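Local coordinates for protein PlaB phospholipase (Legionella pneumophila, PDB 6ZTI) that probably cleaves phospholipids as an alpha/beta hydrolase linked to virulence, its activity being controlled by NAD(H)-mediated tetramerization, at residues Thr66-Asp71 against Gly159-Asp164; Tyr113-Leu118 against Trp180-Cys185; Leu123-Met128 against Tyr191-Thr196. One frame throughout, in Å; residues are numbered along the deposited sequence.

Contact 1 (Thr66-Asp71 against Gly159-Asp164)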
loop_
_atom_site.group_PDB
_atom_site.type_symbol
_atom_site.label_atom_id
_atom_site.label_comp_id
_atom_site.label_asym_id
_atom_site.label_seq_id
_atom_site.Cartn_x
_atom_site.Cartn_y
_atom_site.Cartn_z
ATOM N N THR B 66 -6.456 -17.900 9.380
ATOM C CA THR B 66 -5.274 -18.661 8.987
ATOM C C THR B 66 -5.604 -19.928 8.205
ATOM O O THR B 66 -4.711 -20.486 7.558
ATOM C CB THR B 66 -4.446 -19.033 10.221
ATOM O OG1 THR B 66 -5.154 -19.991 11.013
ATOM C CG2 THR B 66 -4.172 -17.802 11.066
ATOM N N VAL B 67 -6.856 -20.369 8.213
ATOM C CA VAL B 67 -7.246 -21.636 7.603
ATOM C C VAL B 67 -7.487 -21.426 6.116
ATOM O O VAL B 67 -8.154 -20.465 5.712
ATOM C CB VAL B 67 -8.490 -22.211 8.302
ATOM C CG1 VAL B 67 -8.985 -23.465 7.596
ATOM C CG2 VAL B 67 -8.172 -22.491 9.770
ATOM N N THR B 68 -6.930 -22.318 5.300
ATOM C CA THR B 68 -7.050 -22.258 3.853
ATOM C C THR B 68 -7.954 -23.378 3.337
ATOM O O THR B 68 -8.247 -24.356 4.037
ATOM C CB THR B 68 -5.671 -22.362 3.184
ATOM O OG1 THR B 68 -5.178 -23.702 3.320
ATOM C CG2 THR B 68 -4.667 -21.380 3.814
ATOM N N VAL B 69 -8.386 -23.228 2.080
ATOM C CA VAL B 69 -9.169 -24.277 1.430
ATOM C C VAL B 69 -8.357 -25.564 1.364
ATOM O O VAL B 69 -8.885 -26.663 1.572
ATOM C CB VAL B 69 -9.632 -23.803 0.037
ATOM C CG1 VAL B 69 -10.299 -24.925 -0.749
ATOM C CG2 VAL B 69 -10.593 -22.643 0.180
ATOM N N ASP B 70 -7.055 -25.446 1.102
ATOM C CA ASP B 70 -6.164 -26.598 1.170
ATOM C C ASP B 70 -6.218 -27.270 2.542
ATOM O O ASP B 70 -6.328 -28.500 2.635
ATOM C CB ASP B 70 -4.741 -26.148 0.863
ATOM C CG ASP B 70 -3.730 -27.265 1.025
ATOM O OD1 ASP B 70 -3.783 -28.225 0.225
ATOM O OD2 ASP B 70 -2.880 -27.169 1.937
ATOM N N ASP B 71 -6.098 -26.478 3.614
ATOM C CA ASP B 71 -6.212 -26.985 4.981
ATOM C C ASP B 71 -7.517 -27.745 5.197
ATOM O O ASP B 71 -7.530 -28.828 5.794
ATOM C CB ASP B 71 -6.154 -25.834 5.994
ATOM C CG ASP B 71 -4.814 -25.099 6.036
ATOM O OD1 ASP B 71 -3.786 -25.578 5.495
ATOM O OD2 ASP B 71 -4.814 -24.004 6.650
ATOM N N GLY B 159 -13.212 -16.000 6.949
ATOM C CA GLY B 159 -11.764 -16.103 7.014
ATOM C C GLY B 159 -11.095 -15.569 5.753
ATOM O O GLY B 159 -11.504 -15.858 4.627
ATOM N N LYS B 160 -10.025 -14.801 5.958
ATOM C CA LYS B 160 -9.430 -14.073 4.846
ATOM C C LYS B 160 -8.900 -15.018 3.780
ATOM O O LYS B 160 -8.994 -14.724 2.583
ATOM C CB LYS B 160 -8.311 -13.162 5.347
ATOM C CG LYS B 160 -7.866 -12.126 4.316
ATOM C CD LYS B 160 -6.698 -12.622 3.480
ATOM C CE LYS B 160 -6.304 -11.616 2.409
ATOM N NZ LYS B 160 -5.123 -12.085 1.619
ATOM N N CYS B 161 -8.323 -16.155 4.184
ATOM C CA CYS B 161 -7.721 -17.035 3.188
ATOM C C CYS B 161 -8.777 -17.719 2.331
ATOM O O CYS B 161 -8.552 -17.950 1.139
ATOM C CB CYS B 161 -6.826 -18.069 3.862
ATOM S SG CYS B 161 -5.282 -17.347 4.504
ATOM N N VAL B 162 -9.931 -18.049 2.908
ATOM C CA VAL B 162 -11.007 -18.578 2.086
ATOM C C VAL B 162 -11.560 -17.504 1.148
ATOM O O VAL B 162 -12.006 -17.813 0.040
ATOM C CB VAL B 162 -12.113 -19.167 2.979
ATOM C CG1 VAL B 162 -13.305 -19.605 2.112
ATOM C CG2 VAL B 162 -11.562 -20.331 3.796
ATOM N N LEU B 163 -11.579 -16.241 1.581
ATOM C CA LEU B 163 -12.020 -15.168 0.694
ATOM C C LEU B 163 -11.075 -14.991 -0.484
ATOM O O LEU B 163 -11.519 -14.657 -1.589
ATOM C CB LEU B 163 -12.133 -13.853 1.464
ATOM C CG LEU B 163 -13.219 -13.793 2.540
ATOM C CD1 LEU B 163 -13.224 -12.429 3.214
ATOM C CD2 LEU B 163 -14.590 -14.081 1.954
ATOM N N ASP B 164 -9.772 -15.199 -0.280
ATOM C CA ASP B 164 -8.850 -15.147 -1.410
ATOM C C ASP B 164 -9.171 -16.224 -2.440
ATOM O O ASP B 164 -8.960 -16.014 -3.642
ATOM C CB ASP B 164 -7.414 -15.304 -0.918
ATOM C CG ASP B 164 -6.919 -14.098 -0.148
ATOM O OD1 ASP B 164 -7.348 -12.963 -0.444
ATOM O OD2 ASP B 164 -6.089 -14.294 0.755
HETATM O O HOH W 1 -7.578 -20.506 0.454
#
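Cys161, in the first turn of helix 160-166, lays its CB against the backbone carbonyl of Val67 and the methyl of Thr68. Its CB is 3.3 Å from Val67 O and 4.0 Å from Thr68 CG2. SG, anti to its own carbonyl carbon (chi1 -72°), passes 4.1 Å from the same methyl, and the Thr68 and Cys161 CA atoms are the nearest backbone pair. Val162 adds the apolar pair from the next position, CG2 to Val69 CG2 at a loose 4.4 Å, and the same methyl lies near Val67 O. The polar link between the segments is a water that accepts from Val69 N and donates to Cys161 O, 2.8 Å away, joining a backbone N-H of one helix start to a carbonyl of the other.

Thr68 is fixed within its own segment. Its OG1, placed between the backbone N and the carbonyl carbon, accepts from Asp71 N along a nearly straight bond of 2.9 Å (167° at the hydrogen). In return Thr68 N donates to Asp71 OD2 at 3.0 Å, approaching from above the carboxylate plane. The same chi1 (72°) puts CG2 anti to the carbonyl carbon, where it meets Cys161. Within helix 160-166, Lys160 NZ forms a salt bridge to the syn side of Asp164 OD2 at 2.6 Å, and Asp164 OD1 is bonded to Asn386. Asp71 OD2 also forms a salt bridge with Arg461 of the second subunit, which brings the cap to a subunit interface of the tetramer.

The reciprocal Thr68-Asp71 bonds define a capping box, the N-terminal cap of helix 69-89, and Gly159 is the N-cap residue of its partner, making this a meeting of two helix starts in the alpha/beta hydrolase domain.

Contact 2 (Tyr113-Leu118 against Trp180-Cys185)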
loop_
_atom_site.group_PDB
_atom_site.type_symbol
_atom_site.label_atom_id
_atom_site.label_comp_id
_atom_site.label_asym_id
_atom_site.label_seq_id
_atom_site.Cartn_x
_atom_site.Cartn_y
_atom_site.Cartn_z
ATOM N N TYR B 113 -6.298 -35.944 -3.337
ATOM C CA TYR B 113 -6.142 -37.349 -2.968
ATOM C C TYR B 113 -6.476 -38.341 -4.074
ATOM O O TYR B 113 -6.052 -39.492 -3.974
ATOM C CB TYR B 113 -7.009 -37.674 -1.738
ATOM C CG TYR B 113 -6.535 -36.967 -0.493
ATOM C CD1 TYR B 113 -5.514 -37.503 0.282
ATOM C CD2 TYR B 113 -7.087 -35.753 -0.106
ATOM C CE1 TYR B 113 -5.059 -36.849 1.420
ATOM C CE2 TYR B 113 -6.642 -35.094 1.024
ATOM C CZ TYR B 113 -5.626 -35.649 1.785
ATOM O OH TYR B 113 -5.173 -34.984 2.905
ATOM N N PHE B 114 -7.190 -37.938 -5.138
ATOM C CA PHE B 114 -7.659 -38.946 -6.087
ATOM C C PHE B 114 -7.624 -38.503 -7.544
ATOM O O PHE B 114 -8.207 -39.187 -8.397
ATOM C CB PHE B 114 -9.076 -39.378 -5.715
ATOM C CG PHE B 114 -9.142 -40.140 -4.423
ATOM C CD1 PHE B 114 -8.772 -41.461 -4.381
ATOM C CD2 PHE B 114 -9.543 -39.527 -3.251
ATOM C CE1 PHE B 114 -8.808 -42.167 -3.195
ATOM C CE2 PHE B 114 -9.576 -40.222 -2.073
ATOM C CZ PHE B 114 -9.209 -41.549 -2.046
ATOM N N LYS B 115 -6.902 -37.426 -7.863
ATOM C CA LYS B 115 -7.016 -36.807 -9.177
ATOM C C LYS B 115 -6.855 -37.830 -10.292
ATOM O O LYS B 115 -7.743 -38.009 -11.132
ATOM C CB LYS B 115 -5.976 -35.701 -9.333
ATOM C CG LYS B 115 -5.986 -35.081 -10.730
ATOM C CD LYS B 115 -5.123 -33.822 -10.817
ATOM C CE LYS B 115 -4.852 -33.417 -12.274
ATOM N NZ LYS B 115 -6.094 -33.215 -13.050
ATOM N N ASN B 116 -5.721 -38.495 -10.333
ATOM C CA ASN B 116 -5.481 -39.441 -11.411
ATOM C C ASN B 116 -6.140 -40.790 -11.179
ATOM O O ASN B 116 -5.731 -41.764 -11.816
ATOM C CB ASN B 116 -3.979 -39.633 -11.604
ATOM C CG ASN B 116 -3.243 -38.320 -11.747
ATOM O OD1 ASN B 116 -2.278 -38.062 -11.025
ATOM N ND2 ASN B 116 -3.697 -37.476 -12.678
ATOM N N ASN B 117 -7.168 -40.875 -10.333
ATOM C CA ASN B 117 -7.539 -42.162 -9.757
ATOM C C ASN B 117 -8.933 -42.115 -9.150
ATOM O O ASN B 117 -9.149 -42.619 -8.044
ATOM C CB ASN B 117 -6.497 -42.538 -8.697
ATOM C CG ASN B 117 -6.541 -43.993 -8.304
ATOM O OD1 ASN B 117 -7.072 -44.842 -9.023
ATOM N ND2 ASN B 117 -5.957 -44.296 -7.150
ATOM N N LEU B 118 -9.891 -41.525 -9.869
ATOM C CA LEU B 118 -11.208 -41.316 -9.282
ATOM C C LEU B 118 -11.929 -42.618 -8.977
ATOM O O LEU B 118 -12.859 -42.614 -8.167
ATOM C CB LEU B 118 -12.086 -40.471 -10.205
ATOM C CG LEU B 118 -11.779 -38.986 -10.344
ATOM C CD1 LEU B 118 -12.845 -38.367 -11.212
ATOM C CD2 LEU B 118 -11.723 -38.293 -9.011
ATOM N N TRP B 180 -9.772 -29.552 -13.188
ATOM C CA TRP B 180 -11.001 -30.318 -13.348
ATOM C C TRP B 180 -11.398 -30.473 -14.802
ATOM O O TRP B 180 -12.271 -31.297 -15.099
ATOM C CB TRP B 180 -12.132 -29.686 -12.531
ATOM C CG TRP B 180 -12.272 -30.357 -11.198
ATOM C CD1 TRP B 180 -11.430 -30.236 -10.132
ATOM C CD2 TRP B 180 -13.297 -31.282 -10.796
ATOM N NE1 TRP B 180 -11.870 -31.015 -9.094
ATOM C CE2 TRP B 180 -13.007 -31.677 -9.478
ATOM C CE3 TRP B 180 -14.425 -31.815 -11.427
ATOM C CZ2 TRP B 180 -13.809 -32.571 -8.772
ATOM C CZ3 TRP B 180 -15.229 -32.707 -10.719
ATOM C CH2 TRP B 180 -14.917 -33.075 -9.412
ATOM N N LEU B 181 -10.767 -29.729 -15.717
ATOM C CA LEU B 181 -10.984 -29.971 -17.138
ATOM C C LEU B 181 -10.686 -31.416 -17.522
ATOM O O LEU B 181 -11.311 -31.952 -18.445
ATOM C CB LEU B 181 -10.130 -29.014 -17.973
ATOM C CG LEU B 181 -10.617 -27.569 -17.899
ATOM C CD1 LEU B 181 -9.550 -26.612 -18.333
ATOM C CD2 LEU B 181 -11.871 -27.377 -18.760
ATOM N N ASP B 182 -9.753 -32.067 -16.832
ATOM C CA ASP B 182 -9.331 -33.422 -17.174
ATOM C C ASP B 182 -10.153 -34.512 -16.489
ATOM O O ASP B 182 -9.912 -35.697 -16.740
ATOM C CB ASP B 182 -7.851 -33.611 -16.815
ATOM C CG ASP B 182 -6.959 -32.588 -17.479
ATOM O OD1 ASP B 182 -7.117 -32.370 -18.700
ATOM O OD2 ASP B 182 -6.112 -31.992 -16.778
ATOM N N TYR B 183 -11.102 -34.156 -15.634
ATOM C CA TYR B 183 -11.865 -35.158 -14.900
ATOM C C TYR B 183 -12.933 -35.799 -15.784
ATOM O O TYR B 183 -13.532 -35.146 -16.648
ATOM C CB TYR B 183 -12.554 -34.527 -13.694
ATOM C CG TYR B 183 -11.690 -34.290 -12.467
ATOM C CD1 TYR B 183 -10.480 -33.615 -12.547
ATOM C CD2 TYR B 183 -12.116 -34.726 -11.211
ATOM C CE1 TYR B 183 -9.711 -33.382 -11.405
ATOM C CE2 TYR B 183 -11.365 -34.495 -10.078
ATOM C CZ TYR B 183 -10.171 -33.830 -10.182
ATOM O OH TYR B 183 -9.452 -33.625 -9.046
ATOM N N ASP B 184 -13.185 -37.092 -15.547
ATOM C CA ASP B 184 -14.374 -37.782 -16.066
ATOM C C ASP B 184 -14.957 -38.561 -14.895
ATOM O O ASP B 184 -14.683 -39.750 -14.716
ATOM C CB ASP B 184 -14.082 -38.685 -17.245
ATOM C CG ASP B 184 -15.347 -39.016 -18.049
ATOM O OD1 ASP B 184 -16.462 -38.907 -17.494
ATOM O OD2 ASP B 184 -15.244 -39.382 -19.238
ATOM N N CYS B 185 -15.762 -37.868 -14.089
ATOM C CA CYS B 185 -16.379 -38.501 -12.930
ATOM C C CYS B 185 -17.273 -39.656 -13.358
ATOM O O CYS B 185 -17.151 -40.776 -12.850
ATOM C CB CYS B 185 -17.182 -37.467 -12.137
ATOM S SG CYS B 185 -16.218 -36.116 -11.417
#
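Leu118 and Tyr183 make the tight half of this contact, their side chains crossing at about a right angle. Leu118 CD1 comes to 3.7 Å from Tyr183 CD2 while its other methyl, CD2, lies 4.0 Å from Tyr183 CE2, so both methyls meet the CD2-CE2 side of the ring, CD1 obliquely. CD1 also reaches Cys185, 3.9 Å from its CA and 4.1 Å from its SG. Trp180 CE2 lies 3.3 Å above the Tyr183 ring, offset toward the rim, with Trp180 on one side of the ring plane and the Leu118 methyls on the other. The type I turn from Trp180 to Tyr183, closed by Tyr183 N bonding to Trp180 O, brings these two rings together.

The other half is looser. Lys115 runs extended past the phenol hydroxyl and bends at its last torsion (chi4 56°), where NZ comes 4.0 Å from Tyr183 CE1. Its salt bridge from NZ to Asp182 OD2 is long, 3.9 Å, and Asp182 is exposed to solvent; the firmer polar partner of NZ is Ser179 OG. Tyr183 OH is likewise bonded to Asp111 OD1, which fixes the far end of the ring.

The contact thus joins the chain leaving helix 102-114 to the turn between helix 171-180 and strand 191-197, with Met110 of helix 102-114 packing against both Leu118 and Trp180.

Contact 3 (Leu123-Met128 against Tyr191-Thr196); sequences LSHLIM and YSFVLT
Parallel strands 123-128 and 191-196 pair within the six-stranded parallel sheet of the alpha/beta hydrolase domain, with His125 beside Tyr191 and Met128 beside Val194. Their axes run 4.6 Å apart at 5°. Five backbone bonds tie them, from Tyr191 N to Ser124 O at one end to Leu195 N to Met128 O at the other; the shortest, Phe193 N to Leu126 O, measures 2.7 Å.

On one face His125, Ile127, Tyr191 and Phe193 lie in contact with their neighbours. Tyr191 CD2 lies over the imidazole, 4.1 Å from His125 NE2, with the ring planes at 49°. Phe193 presents its edge to His125, Phe193 CE1 being 4.2 Å from His125 CD2, and its CD1 meets Ile127 CG1 at 3.9 Å. Helix 286-296 packs on Ile127 and Phe193.

On the other face Met128, bent at chi3 (-79°), brings CE to 3.6 Å from Val194 CG2 and 3.5 Å from Ser192 OG, while Leu126 faces helix 102-114.

Cohesion therefore rests on the backbone ladder and apolar side chains: both His125 ring nitrogens have polar partners, Ser124 OG and Val297 O, whereas buried Ser192 OG has no hydrogen-bond partner in the model.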
loop_
_atom_site.group_PDB
_atom_site.type_symbol
_atom_site.label_atom_id
_atom_site.label_comp_id
_atom_site.label_asym_id
_atom_site.label_seq_id
_atom_site.Cartn_x
_atom_site.Cartn_y
_atom_site.Cartn_z
ATOM N N LEU B 123 -16.002 -41.658 -2.633
ATOM C CA LEU B 123 -17.205 -40.880 -2.871
ATOM C C LEU B 123 -17.911 -41.444 -4.096
ATOM O O LEU B 123 -17.273 -41.705 -5.118
ATOM C CB LEU B 123 -16.833 -39.403 -3.053
ATOM C CG LEU B 123 -17.902 -38.377 -3.412
ATOM C CD1 LEU B 123 -17.558 -37.016 -2.809
ATOM C CD2 LEU B 123 -18.033 -38.250 -4.932
ATOM N N SER B 124 -19.222 -41.671 -3.972
ATOM C CA SER B 124 -20.041 -42.181 -5.063
ATOM C C SER B 124 -20.915 -41.114 -5.704
ATOM O O SER B 124 -21.222 -41.222 -6.894
ATOM C CB SER B 124 -20.949 -43.309 -4.567
ATOM O OG SER B 124 -21.958 -42.800 -3.704
ATOM N N HIS B 125 -21.340 -40.104 -4.934
ATOM C CA HIS B 125 -22.187 -39.026 -5.419
ATOM C C HIS B 125 -21.696 -37.710 -4.836
ATOM O O HIS B 125 -21.359 -37.632 -3.650
ATOM C CB HIS B 125 -23.666 -39.217 -5.026
ATOM C CG HIS B 125 -24.302 -40.458 -5.583
ATOM N ND1 HIS B 125 -23.954 -41.726 -5.172
ATOM C CD2 HIS B 125 -25.286 -40.619 -6.498
ATOM C CE1 HIS B 125 -24.685 -42.616 -5.820
ATOM N NE2 HIS B 125 -25.504 -41.970 -6.629
ATOM N N LEU B 126 -21.658 -36.687 -5.677
ATOM C CA LEU B 126 -21.343 -35.323 -5.261
ATOM C C LEU B 126 -22.505 -34.448 -5.700
ATOM O O LEU B 126 -22.715 -34.238 -6.899
ATOM C CB LEU B 126 -20.022 -34.842 -5.854
ATOM C CG LEU B 126 -19.673 -33.375 -5.573
ATOM C CD1 LEU B 126 -19.746 -33.079 -4.079
ATOM C CD2 LEU B 126 -18.299 -33.028 -6.116
ATOM N N ILE B 127 -23.274 -33.970 -4.726
ATOM C CA ILE B 127 -24.446 -33.141 -4.959
ATOM C C ILE B 127 -24.123 -31.769 -4.388
ATOM O O ILE B 127 -24.134 -31.577 -3.170
ATOM C CB ILE B 127 -25.705 -33.739 -4.321
ATOM C CG1 ILE B 127 -25.916 -35.169 -4.822
ATOM C CG2 ILE B 127 -26.920 -32.857 -4.632
ATOM C CD1 ILE B 127 -27.018 -35.931 -4.096
ATOM N N MET B 128 -23.825 -30.818 -5.269
ATOM C CA MET B 128 -23.430 -29.467 -4.891
ATOM C C MET B 128 -24.628 -28.540 -4.997
ATOM O O MET B 128 -25.216 -28.417 -6.073
ATOM C CB MET B 128 -22.305 -28.968 -5.798
ATOM C CG MET B 128 -20.957 -29.619 -5.527
ATOM S SD MET B 128 -19.784 -29.207 -6.824
ATOM C CE MET B 128 -20.318 -30.347 -8.098
ATOM N N TYR B 191 -20.922 -39.858 -9.564
ATOM C CA TYR B 191 -22.070 -39.161 -10.128
ATOM C C TYR B 191 -22.143 -37.797 -9.464
ATOM O O TYR B 191 -22.437 -37.695 -8.269
ATOM C CB TYR B 191 -23.343 -39.981 -9.938
ATOM C CG TYR B 191 -23.253 -41.284 -10.693
ATOM C CD1 TYR B 191 -23.187 -41.298 -12.083
ATOM C CD2 TYR B 191 -23.198 -42.502 -10.022
ATOM C CE1 TYR B 191 -23.076 -42.506 -12.790
ATOM C CE2 TYR B 191 -23.089 -43.674 -10.702
ATOM C CZ TYR B 191 -23.027 -43.684 -12.085
ATOM O OH TYR B 191 -22.924 -44.882 -12.758
ATOM N N SER B 192 -21.833 -36.759 -10.240
ATOM C CA SER B 192 -21.730 -35.392 -9.763
ATOM C C SER B 192 -22.880 -34.539 -10.288
ATOM O O SER B 192 -23.295 -34.678 -11.445
ATOM C CB SER B 192 -20.394 -34.801 -10.209
ATOM O OG SER B 192 -20.196 -33.548 -9.595
ATOM N N PHE B 193 -23.388 -33.642 -9.441
ATOM C CA PHE B 193 -24.537 -32.813 -9.788
ATOM C C PHE B 193 -24.378 -31.422 -9.194
ATOM O O PHE B 193 -23.853 -31.259 -8.087
ATOM C CB PHE B 193 -25.865 -33.399 -9.259
ATOM C CG PHE B 193 -25.992 -34.882 -9.421
ATOM C CD1 PHE B 193 -25.280 -35.747 -8.600
ATOM C CD2 PHE B 193 -26.851 -35.418 -10.367
ATOM C CE1 PHE B 193 -25.402 -37.111 -8.745
ATOM C CE2 PHE B 193 -26.984 -36.794 -10.507
ATOM C CZ PHE B 193 -26.259 -37.638 -9.697
ATOM N N VAL B 194 -24.875 -30.420 -9.918
ATOM C CA VAL B 194 -24.985 -29.057 -9.412
ATOM C C VAL B 194 -26.449 -28.658 -9.425
ATOM O O VAL B 194 -27.125 -28.769 -10.455
ATOM C CB VAL B 194 -24.148 -28.066 -10.231
ATOM C CG1 VAL B 194 -24.501 -26.625 -9.827
ATOM C CG2 VAL B 194 -22.641 -28.367 -10.029
ATOM N N LEU B 195 -26.953 -28.242 -8.280
ATOM C CA LEU B 195 -28.278 -27.659 -8.197
ATOM C C LEU B 195 -28.154 -26.259 -7.628
ATOM O O LEU B 195 -27.384 -26.029 -6.697
ATOM C CB LEU B 195 -29.197 -28.513 -7.325
ATOM C CG LEU B 195 -29.385 -29.978 -7.736
ATOM C CD1 LEU B 195 -30.182 -30.742 -6.675
ATOM C CD2 LEU B 195 -30.088 -30.095 -9.056
ATOM N N THR B 196 -28.882 -25.309 -8.200
ATOM C CA THR B 196 -28.886 -23.980 -7.611
ATOM C C THR B 196 -30.203 -23.294 -7.942
ATOM O O THR B 196 -31.046 -23.827 -8.669
ATOM C CB THR B 196 -27.691 -23.159 -8.094
ATOM O OG1 THR B 196 -27.538 -22.001 -7.265
ATOM C CG2 THR B 196 -27.912 -22.757 -9.498
#

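The three contacts alternate along the chain: 66-71, 113-118 and 123-128 come first, then 159-164, 180-185 and 191-196 in the same order, so the three pairs cross one another along the sequence. Contacts 2 and 3 are neighbours, centres about 14 Å apart, whereas contact 1 has its centre about 23 Å from each of theirs; none touches another. Helix 102-114 relates them: it leads into contact 2, its Val106 packs on Leu126 of contact 3, and its Lys108 touches Asp70 of contact 1. Contacts 2 and 3 thus tie the hydrolase core internally, while contact 1 faces a second subunit, in an enzyme controlled by tetramerization.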